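Local coordinates for predicted ATPase of the ABC class (Vibrio vulnificus, PDB 5D6A), which probably binds and hydrolyses ATP as a dimeric ATPase of the ABC class, and is captured here with the analogue AMP-PNP, at residues N368-D373 and G413-V418; T341-W346 and T364-F369; R72-R77 and M545-D550. All blocks are in the same frame, centred on the assembly; numbering follows the deposited sequence.

How the contacts relate
Contacts 1 and 2 lie next to each other in the P-loop domain, with centres about 13 Å apart, and share Asn368 and Phe369. Helix 367-370 belongs to both: contact 2 joins it and the turn before it to helix 339-352, and contact 1 joins its end to the loop 413-418. Both pairs also touch the second subunit. Contact 2 is nearer the nucleotide, with the side chain of Ala366 about 7 Å from a bound AMP-PNP, against about 11 Å for that of Met370 in contact 1. Contact 3 ties the N-terminal region to the C-terminal one on the opposite side of the chain's centre, its centre about 51 Å from contact 1 and 41 Å from contact 2.

Contact 1: N368-D373 and G413-V418; sequences NFMIRD and GDYLDV
Tyr415 carries this contact, reaching with its phenol oxygen to the end of helix 367-370. Its OH lies 2.7 Å from Met370 O, although the geometry makes this only a weak hydrogen bond. CG, anti to the carbonyl carbon (chi1 -81°), sends the ring toward the helix end. A tyrosine suits the place because its apolar ring can sit among Leu262, Leu390 and Val391 while its hydroxyl meets a carbonyl near the last turn of a helix.

The selenomethionine at Met370 crosses the Tyr415 side chain at about a right angle, but it is deposited in two conformers and its touch on the ring is doubtful. Ile371, where the chain leaves helical geometry, presents CG2 to the ring edge, 4.0 Å from Tyr415 CE1. The same methyl packs against the Asp414 carboxylate in van der Waals contact, the two side chains crossing about perpendicularly. Ile371 also packs on Gly411 of the second subunit.

Thus the loop between parallel strands 404-408 and 421-425 of the P-loop domain's mixed sheet is joined to the end of helix 367-370 beside the subunit interface. Since the joint rests on van der Waals packing and one weak bond, its chemistry implies fit of shape rather than strong polar pairing.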
loop_
_atom_site.group_PDB
_atom_site.type_symbol
_atom_site.label_atom_id
_atom_site.label_comp_id
_atom_site.label_asym_id
_atom_site.label_seq_id
_atom_site.Cartn_x
_atom_site.Cartn_y
_atom_site.Cartn_z
ATOM N N ASN A 368 -1.109 20.504 9.636
ATOM C CA ASN A 368 -0.462 21.043 10.833
ATOM C C ASN A 368 1.014 21.351 10.576
ATOM O O ASN A 368 1.549 22.353 11.055
ATOM C CB ASN A 368 -0.598 20.038 11.983
ATOM C CG ASN A 368 0.049 20.515 13.269
ATOM O OD1 ASN A 368 0.335 21.701 13.440
ATOM N ND2 ASN A 368 0.274 19.586 14.193
ATOM N N PHE A 369 1.657 20.478 9.811
ATOM C CA PHE A 369 3.070 20.621 9.475
ATOM C C PHE A 369 3.349 21.696 8.420
ATOM O O PHE A 369 4.433 22.282 8.405
ATOM C CB PHE A 369 3.613 19.263 9.002
ATOM C CG PHE A 369 5.005 19.319 8.441
ATOM C CD1 PHE A 369 6.107 19.396 9.280
ATOM C CD2 PHE A 369 5.216 19.266 7.067
ATOM C CE1 PHE A 369 7.392 19.439 8.762
ATOM C CE2 PHE A 369 6.497 19.307 6.543
ATOM C CZ PHE A 369 7.586 19.393 7.392
HETATM N N MSE A 370 2.373 21.948 7.551
HETATM C CA MSE A 370 2.531 22.930 6.478
HETATM C C MSE A 370 2.336 24.352 6.928
HETATM O O MSE A 370 3.230 25.187 6.771
HETATM C CB MSE A 370 1.507 22.649 5.381
HETATM C CG MSE A 370 1.742 21.299 4.713
HETATM SE SE MSE A 370 3.558 21.214 3.958
HETATM C CE MSE A 370 3.132 21.928 2.173
ATOM N N ILE A 371 1.165 24.638 7.493
ATOM C CA ILE A 371 0.820 26.004 7.922
ATOM C C ILE A 371 0.757 26.272 9.427
ATOM O O ILE A 371 0.756 25.357 10.252
ATOM C CB ILE A 371 -0.512 26.462 7.271
ATOM C CG1 ILE A 371 -1.661 25.474 7.537
ATOM C CG2 ILE A 371 -0.333 26.601 5.772
ATOM C CD1 ILE A 371 -2.094 25.347 8.984
ATOM N N ARG A 372 0.716 27.563 9.748
ATOM C CA ARG A 372 0.620 28.062 11.110
ATOM C C ARG A 372 -0.831 28.477 11.301
ATOM O O ARG A 372 -1.548 28.683 10.321
ATOM C CB ARG A 372 1.530 29.283 11.266
ATOM C CG ARG A 372 1.738 29.784 12.689
ATOM C CD ARG A 372 2.592 28.826 13.507
ATOM N NE ARG A 372 2.979 29.408 14.790
ATOM C CZ ARG A 372 3.802 28.837 15.666
ATOM N NH1 ARG A 372 4.348 27.653 15.414
ATOM N NH2 ARG A 372 4.087 29.460 16.804
ATOM N N ASP A 373 -1.274 28.608 12.547
ATOM C CA ASP A 373 -2.648 29.031 12.799
ATOM C C ASP A 373 -2.798 29.612 14.204
ATOM O O ASP A 373 -2.517 28.940 15.195
ATOM C CB ASP A 373 -3.617 27.862 12.600
ATOM C CG ASP A 373 -5.080 28.294 12.628
ATOM O OD1 ASP A 373 -5.357 29.504 12.778
ATOM O OD2 ASP A 373 -5.957 27.417 12.490
ATOM N N GLY A 413 -2.392 29.822 1.662
ATOM C CA GLY A 413 -1.896 30.957 0.884
ATOM C C GLY A 413 -0.753 31.740 1.500
ATOM O O GLY A 413 -0.233 32.665 0.875
ATOM N N ASP A 414 -0.350 31.380 2.715
ATOM C CA ASP A 414 0.749 32.087 3.384
ATOM C C ASP A 414 2.125 31.755 2.781
ATOM O O ASP A 414 3.113 32.435 3.069
ATOM C CB ASP A 414 0.722 31.840 4.899
ATOM C CG ASP A 414 0.694 30.369 5.257
ATOM O OD1 ASP A 414 0.633 29.527 4.336
ATOM O OD2 ASP A 414 0.722 30.055 6.466
ATOM N N TYR A 415 2.183 30.713 1.952
ATOM C CA TYR A 415 3.424 30.344 1.264
ATOM C C TYR A 415 3.742 31.297 0.115
ATOM O O TYR A 415 4.899 31.440 -0.272
ATOM C CB TYR A 415 3.341 28.926 0.698
ATOM C CG TYR A 415 3.612 27.824 1.685
ATOM C CD1 TYR A 415 2.618 27.356 2.533
ATOM C CD2 TYR A 415 4.863 27.225 1.745
ATOM C CE1 TYR A 415 2.871 26.331 3.430
ATOM C CE2 TYR A 415 5.125 26.203 2.635
ATOM C CZ TYR A 415 4.128 25.759 3.475
ATOM O OH TYR A 415 4.393 24.741 4.359
ATOM N N LEU A 416 2.710 31.935 -0.435
ATOM C CA LEU A 416 2.872 32.867 -1.558
ATOM C C LEU A 416 3.880 33.975 -1.269
ATOM O O LEU A 416 4.490 34.527 -2.189
ATOM C CB LEU A 416 1.528 33.514 -1.910
ATOM C CG LEU A 416 0.397 32.593 -2.364
ATOM C CD1 LEU A 416 -0.879 33.400 -2.553
ATOM C CD2 LEU A 416 0.775 31.859 -3.641
ATOM N N ASP A 417 4.044 34.293 0.010
ATOM C CA ASP A 417 4.947 35.351 0.433
ATOM C C ASP A 417 6.419 34.994 0.203
ATOM O O ASP A 417 7.169 35.785 -0.373
ATOM C CB ASP A 417 4.696 35.668 1.912
ATOM C CG ASP A 417 5.353 36.961 2.363
ATOM O OD1 ASP A 417 5.832 37.741 1.509
ATOM O OD2 ASP A 417 5.370 37.208 3.586
ATOM N N VAL A 418 6.819 33.800 0.630
ATOM C CA VAL A 418 8.220 33.369 0.514
ATOM C C VAL A 418 8.580 32.688 -0.823
ATOM O O VAL A 418 9.754 32.438 -1.092
ATOM C CB VAL A 418 8.605 32.429 1.687
ATOM C CG1 VAL A 418 7.928 31.067 1.550
ATOM C CG2 VAL A 418 10.118 32.265 1.783
#

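Contact 2: T341-W346 and T364-F369; sequences TSQAAW and TSATNF
A buried contact sets helix 339-352 against the turn that follows strand 357-361 and the short helix 367-370 to which it leads, in the P-loop domain close to the nucleotide. Gln343 and Phe369 make most of it, and all five touching residues are buried.

Gln343 leaves its helix with CG anti to the backbone N (chi1 -168°), and the extended arm carries the amide across to the backbone N of Ala366. Its OE1 accepts the N-H of Ala366 at 3.2 Å, in the carbonyl plane and nearly straight, with an angle of 172° at the hydrogen. The other end of the amide donates from NE2 to Ser365 OG at 3.1 Å. The Ala366 N-H can only donate, which sets OE1 on its side; the serine bond then fits NE2, and the two together hold the amide's rotation. Glutamine suits the place because it offers a donor and an acceptor on a long, flat arm. Ser365 OG is hydrogen-bonded in turn to the backbone oxygen of Asp361, which makes the serine a link between the glutamine and the end of the strand.

The Gln343 arm crosses obliquely over one face of the Phe369 ring. The amide and ring planes are only 22° apart, Gln343 CD is 3.6 Å from Phe369 CD2, and Gln343 CB sits over the face toward the rim. Across the ring from CD2, Phe369 CE1 meets Ala344 CB at 3.9 Å, where the small alanine lets the aromatic group approach the helix. Leu347 also packs on the ring.

Thr341 packs on Phe268 of the second subunit, and Thr367 OG1 is hydrogen-bonded to its counterpart there. Position and sequence are consistent with 364-369 containing the D-loop that follows Walker B, and with helix 339-352 following the signature motif, as in the nucleotide-sandwich dimers of ABC ATPases.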
loop_
_atom_site.group_PDB
_atom_site.type_symbol
_atom_site.label_atom_id
_atom_site.label_comp_id
_atom_site.label_asym_id
_atom_site.label_seq_id
_atom_site.Cartn_x
_atom_site.Cartn_y
_atom_site.Cartn_z
ATOM N N THR A 341 4.998 14.456 12.756
ATOM C CA THR A 341 6.270 13.976 13.262
ATOM C C THR A 341 7.009 13.192 12.190
ATOM O O THR A 341 8.205 13.386 11.989
ATOM C CB THR A 341 6.069 13.074 14.489
ATOM O OG1 THR A 341 5.358 13.797 15.504
ATOM C CG2 THR A 341 7.401 12.610 15.041
ATOM N N SER A 342 6.291 12.311 11.502
ATOM C CA SER A 342 6.894 11.494 10.457
ATOM C C SER A 342 7.344 12.335 9.277
ATOM O O SER A 342 8.377 12.056 8.675
ATOM C CB SER A 342 5.918 10.423 9.969
ATOM O OG SER A 342 4.738 11.013 9.463
ATOM N N GLN A 343 6.572 13.357 8.938
ATOM C CA GLN A 343 6.937 14.193 7.807
ATOM C C GLN A 343 8.149 15.047 8.166
ATOM O O GLN A 343 9.051 15.218 7.350
ATOM C CB GLN A 343 5.755 15.042 7.332
ATOM C CG GLN A 343 6.011 15.701 5.983
ATOM C CD GLN A 343 4.742 16.181 5.294
ATOM O OE1 GLN A 343 3.693 16.342 5.921
ATOM N NE2 GLN A 343 4.836 16.409 3.987
ATOM N N ALA A 344 8.169 15.560 9.396
ATOM C CA ALA A 344 9.293 16.362 9.881
ATOM C C ALA A 344 10.562 15.510 9.873
ATOM O O ALA A 344 11.633 15.958 9.448
ATOM C CB ALA A 344 9.010 16.879 11.284
ATOM N N ALA A 345 10.426 14.274 10.346
ATOM C CA ALA A 345 11.534 13.338 10.370
ATOM C C ALA A 345 12.022 13.094 8.951
ATOM O O ALA A 345 13.214 13.203 8.680
ATOM C CB ALA A 345 11.110 12.034 11.021
ATOM N N TRP A 346 11.093 12.789 8.045
ATOM C CA TRP A 346 11.428 12.530 6.642
ATOM C C TRP A 346 12.214 13.714 6.092
ATOM O O TRP A 346 13.231 13.549 5.415
ATOM C CB TRP A 346 10.160 12.365 5.793
ATOM C CG TRP A 346 10.386 11.659 4.474
ATOM C CD1 TRP A 346 11.537 11.634 3.733
ATOM C CD2 TRP A 346 9.402 10.967 3.698
ATOM N NE1 TRP A 346 11.345 10.912 2.582
ATOM C CE2 TRP A 346 10.040 10.502 2.529
ATOM C CE3 TRP A 346 8.054 10.668 3.892
ATOM C CZ2 TRP A 346 9.373 9.760 1.559
ATOM C CZ3 TRP A 346 7.393 9.934 2.925
ATOM C CH2 TRP A 346 8.052 9.489 1.774
ATOM N N THR A 364 -1.406 15.297 0.098
ATOM C CA THR A 364 -0.880 14.095 0.745
ATOM C C THR A 364 0.095 14.477 1.865
ATOM O O THR A 364 1.113 13.817 2.063
ATOM C CB THR A 364 -0.164 13.168 -0.260
ATOM O OG1 THR A 364 1.027 13.802 -0.747
ATOM C CG2 THR A 364 -1.085 12.825 -1.425
ATOM N N SER A 365 -0.230 15.540 2.601
ATOM C CA SER A 365 0.625 16.011 3.689
ATOM C C SER A 365 -0.172 16.446 4.912
ATOM O O SER A 365 -1.390 16.637 4.844
ATOM C CB SER A 365 1.494 17.176 3.209
ATOM O OG SER A 365 2.371 16.765 2.176
ATOM N N ALA A 366 0.535 16.603 6.028
ATOM C CA ALA A 366 -0.072 17.029 7.282
ATOM C C ALA A 366 -0.241 18.540 7.283
ATOM O O ALA A 366 0.742 19.278 7.260
ATOM C CB ALA A 366 0.784 16.592 8.460
ATOM N N THR A 367 -1.490 18.993 7.312
ATOM C CA THR A 367 -1.798 20.421 7.312
ATOM C C THR A 367 -1.093 21.135 8.465
ATOM O O THR A 367 -0.548 22.228 8.290
ATOM C CB THR A 367 -3.317 20.654 7.418
ATOM O OG1 THR A 367 -3.988 19.912 6.389
ATOM C CG2 THR A 367 -3.660 22.139 7.293
ATOM N N ASN A 368 -1.109 20.504 9.636
ATOM C CA ASN A 368 -0.462 21.043 10.833
ATOM C C ASN A 368 1.014 21.351 10.576
ATOM O O ASN A 368 1.549 22.353 11.055
ATOM C CB ASN A 368 -0.598 20.038 11.983
ATOM C CG ASN A 368 0.049 20.515 13.269
ATOM O OD1 ASN A 368 0.335 21.701 13.440
ATOM N ND2 ASN A 368 0.274 19.586 14.193
ATOM N N PHE A 369 1.657 20.478 9.811
ATOM C CA PHE A 369 3.070 20.621 9.475
ATOM C C PHE A 369 3.349 21.696 8.420
ATOM O O PHE A 369 4.433 22.282 8.405
ATOM C CB PHE A 369 3.613 19.263 9.002
ATOM C CG PHE A 369 5.005 19.319 8.441
ATOM C CD1 PHE A 369 6.107 19.396 9.280
ATOM C CD2 PHE A 369 5.216 19.266 7.067
ATOM C CE1 PHE A 369 7.392 19.439 8.762
ATOM C CE2 PHE A 369 6.497 19.307 6.543
ATOM C CZ PHE A 369 7.586 19.393 7.392
#

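Contact 3: R72-R77 and M545-D550; sequences RFRAFR and MPQHGD
Arg72 lays its guanidinium over one face of the His548 ring, the two planes 34° apart, while Pro546 CB sits over the opposite face, toward the rim. Arg72 NE comes 3.2 Å from His548 ND1, but the angle is too poor for a hydrogen bond; the approach is tilted and offset over the ring face. The charged end pairs instead with Asp550: Arg72 NH1 donates to Asp550 OD1 at 3.0 Å in a salt bridge, meeting the oxygen from above the carboxylate plane, the guanidinium and carboxylate planes 53° apart. An arginine extended from CG to NE suits this position because it spans the imidazole and still reaches the acid. Asp550 OD2 takes a second salt bridge from Arg143, so two arginines gather round one carboxylate.

Arg72 and Arg74, two residues apart on strand 71-78 of the antiparallel N-terminal sheet, both face the 545-550 loop of the C-terminal region. There Gln547, at the centre of an inverse gamma turn, points its side chain back at the strand. Bent at chi3, Arg74 meets the Gln547 amide at a steep tilt, planes 56° apart; Gln547 OE1 lies over the guanidinium face, 3.0 Å from Arg74 NH2, without making a hydrogen bond. The arginine's salt bridges go to Asp60 and Glu139, and Phe58 adds a cation-pi contact.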
loop_
_atom_site.group_PDB
_atom_site.type_symbol
_atom_site.label_atom_id
_atom_site.label_comp_id
_atom_site.label_asym_id
_atom_site.label_seq_id
_atom_site.Cartn_x
_atom_site.Cartn_y
_atom_site.Cartn_z
ATOM N N ARG A 72 18.162 -19.321 -12.378
ATOM C CA ARG A 72 18.936 -18.191 -12.879
ATOM C C ARG A 72 20.023 -18.629 -13.863
ATOM O O ARG A 72 20.758 -19.589 -13.612
ATOM C CB ARG A 72 19.586 -17.440 -11.719
ATOM C CG ARG A 72 18.616 -16.920 -10.669
ATOM C CD ARG A 72 19.370 -16.126 -9.618
ATOM N NE ARG A 72 18.516 -15.620 -8.542
ATOM C CZ ARG A 72 17.828 -14.477 -8.577
ATOM N NH1 ARG A 72 17.847 -13.696 -9.654
ATOM N NH2 ARG A 72 17.099 -14.120 -7.528
ATOM N N PHE A 73 20.107 -17.909 -14.981
ATOM C CA PHE A 73 21.085 -18.160 -16.038
ATOM C C PHE A 73 21.833 -16.875 -16.385
ATOM O O PHE A 73 21.346 -15.776 -16.126
ATOM C CB PHE A 73 20.382 -18.662 -17.305
ATOM C CG PHE A 73 20.004 -20.117 -17.272
ATOM C CD1 PHE A 73 19.077 -20.598 -16.357
ATOM C CD2 PHE A 73 20.536 -20.999 -18.207
ATOM C CE1 PHE A 73 18.724 -21.938 -16.346
ATOM C CE2 PHE A 73 20.178 -22.338 -18.206
ATOM C CZ PHE A 73 19.271 -22.808 -17.275
ATOM N N ARG A 74 23.020 -17.024 -16.963
ATOM C CA ARG A 74 23.819 -15.885 -17.411
ATOM C C ARG A 74 24.542 -16.280 -18.682
ATOM O O ARG A 74 24.900 -17.441 -18.859
ATOM C CB ARG A 74 24.836 -15.437 -16.358
ATOM C CG ARG A 74 24.218 -14.947 -15.060
ATOM C CD ARG A 74 25.251 -14.371 -14.103
ATOM N NE ARG A 74 26.284 -15.340 -13.728
ATOM C CZ ARG A 74 27.503 -15.419 -14.266
ATOM N NH1 ARG A 74 27.901 -14.570 -15.208
ATOM N NH2 ARG A 74 28.343 -16.353 -13.838
ATOM N N ALA A 75 24.750 -15.316 -19.570
ATOM C CA ALA A 75 25.438 -15.574 -20.830
ATOM C C ALA A 75 26.412 -14.450 -21.126
ATOM O O ALA A 75 26.092 -13.280 -20.934
ATOM C CB ALA A 75 24.435 -15.716 -21.961
ATOM N N PHE A 76 27.598 -14.810 -21.604
ATOM C CA PHE A 76 28.625 -13.825 -21.916
ATOM C C PHE A 76 29.037 -13.865 -23.381
ATOM O O PHE A 76 29.182 -14.937 -23.960
ATOM C CB PHE A 76 29.849 -14.047 -21.026
ATOM C CG PHE A 76 31.022 -13.191 -21.394
ATOM C CD1 PHE A 76 31.087 -11.869 -20.983
ATOM C CD2 PHE A 76 32.062 -13.708 -22.158
ATOM C CE1 PHE A 76 32.166 -11.075 -21.326
ATOM C CE2 PHE A 76 33.143 -12.921 -22.505
ATOM C CZ PHE A 76 33.197 -11.603 -22.087
ATOM N N ARG A 77 29.225 -12.683 -23.968
ATOM C CA ARG A 77 29.656 -12.559 -25.357
ATOM C C ARG A 77 30.715 -11.483 -25.529
ATOM O O ARG A 77 30.458 -10.315 -25.248
ATOM C CB ARG A 77 28.491 -12.212 -26.272
ATOM C CG ARG A 77 27.400 -13.258 -26.350
ATOM C CD ARG A 77 26.736 -13.161 -27.709
ATOM N NE ARG A 77 27.667 -13.573 -28.765
ATOM C CZ ARG A 77 27.444 -13.459 -30.072
ATOM N NH1 ARG A 77 28.362 -13.875 -30.937
ATOM N NH2 ARG A 77 26.315 -12.926 -30.525
HETATM N N MSE A 545 27.815 -7.597 -5.528
HETATM C CA MSE A 545 26.494 -8.153 -5.249
HETATM C C MSE A 545 26.419 -9.502 -5.896
HETATM O O MSE A 545 27.184 -9.783 -6.821
HETATM C CB MSE A 545 25.409 -7.291 -5.875
HETATM C CG MSE A 545 25.410 -5.885 -5.300
HETATM SE SE MSE A 545 23.834 -4.903 -5.959
HETATM C CE MSE A 545 24.035 -3.348 -4.771
ATOM N N PRO A 546 25.505 -10.371 -5.423
ATOM C CA PRO A 546 25.377 -11.667 -6.086
ATOM C C PRO A 546 25.085 -11.453 -7.565
ATOM O O PRO A 546 24.509 -10.431 -7.936
ATOM C CB PRO A 546 24.177 -12.313 -5.390
ATOM C CG PRO A 546 24.088 -11.643 -4.068
ATOM C CD PRO A 546 24.596 -10.245 -4.269
ATOM N N GLN A 547 25.467 -12.408 -8.399
ATOM C CA GLN A 547 25.269 -12.270 -9.837
ATOM C C GLN A 547 23.819 -12.515 -10.277
ATOM O O GLN A 547 23.550 -13.402 -11.088
ATOM C CB GLN A 547 26.259 -13.174 -10.581
ATOM C CG GLN A 547 27.707 -12.763 -10.335
ATOM C CD GLN A 547 28.725 -13.686 -10.978
ATOM O OE1 GLN A 547 28.444 -14.855 -11.242
ATOM N NE2 GLN A 547 29.927 -13.166 -11.211
ATOM N N HIS A 548 22.893 -11.716 -9.740
ATOM C CA HIS A 548 21.480 -11.831 -10.106
ATOM C C HIS A 548 21.177 -10.924 -11.293
ATOM O O HIS A 548 21.857 -9.916 -11.507
ATOM C CB HIS A 548 20.544 -11.447 -8.951
ATOM C CG HIS A 548 20.716 -12.271 -7.713
ATOM N ND1 HIS A 548 20.840 -13.643 -7.739
ATOM C CD2 HIS A 548 20.684 -11.924 -6.403
ATOM C CE1 HIS A 548 20.942 -14.100 -6.503
ATOM N NE2 HIS A 548 20.844 -13.077 -5.673
ATOM N N GLY A 549 20.142 -11.277 -12.050
ATOM C CA GLY A 549 19.731 -10.495 -13.214
ATOM C C GLY A 549 18.612 -9.508 -12.924
ATOM O O GLY A 549 18.218 -8.739 -13.801
ATOM N N ASP A 550 18.104 -9.524 -11.692
ATOM C CA ASP A 550 17.012 -8.629 -11.294
ATOM C C ASP A 550 17.457 -7.609 -10.240
ATOM O O ASP A 550 16.906 -7.543 -9.135
ATOM C CB ASP A 550 15.786 -9.438 -10.827
ATOM C CG ASP A 550 16.127 -10.497 -9.785
ATOM O OD1 ASP A 550 17.325 -10.748 -9.542
ATOM O OD2 ASP A 550 15.186 -11.097 -9.218
#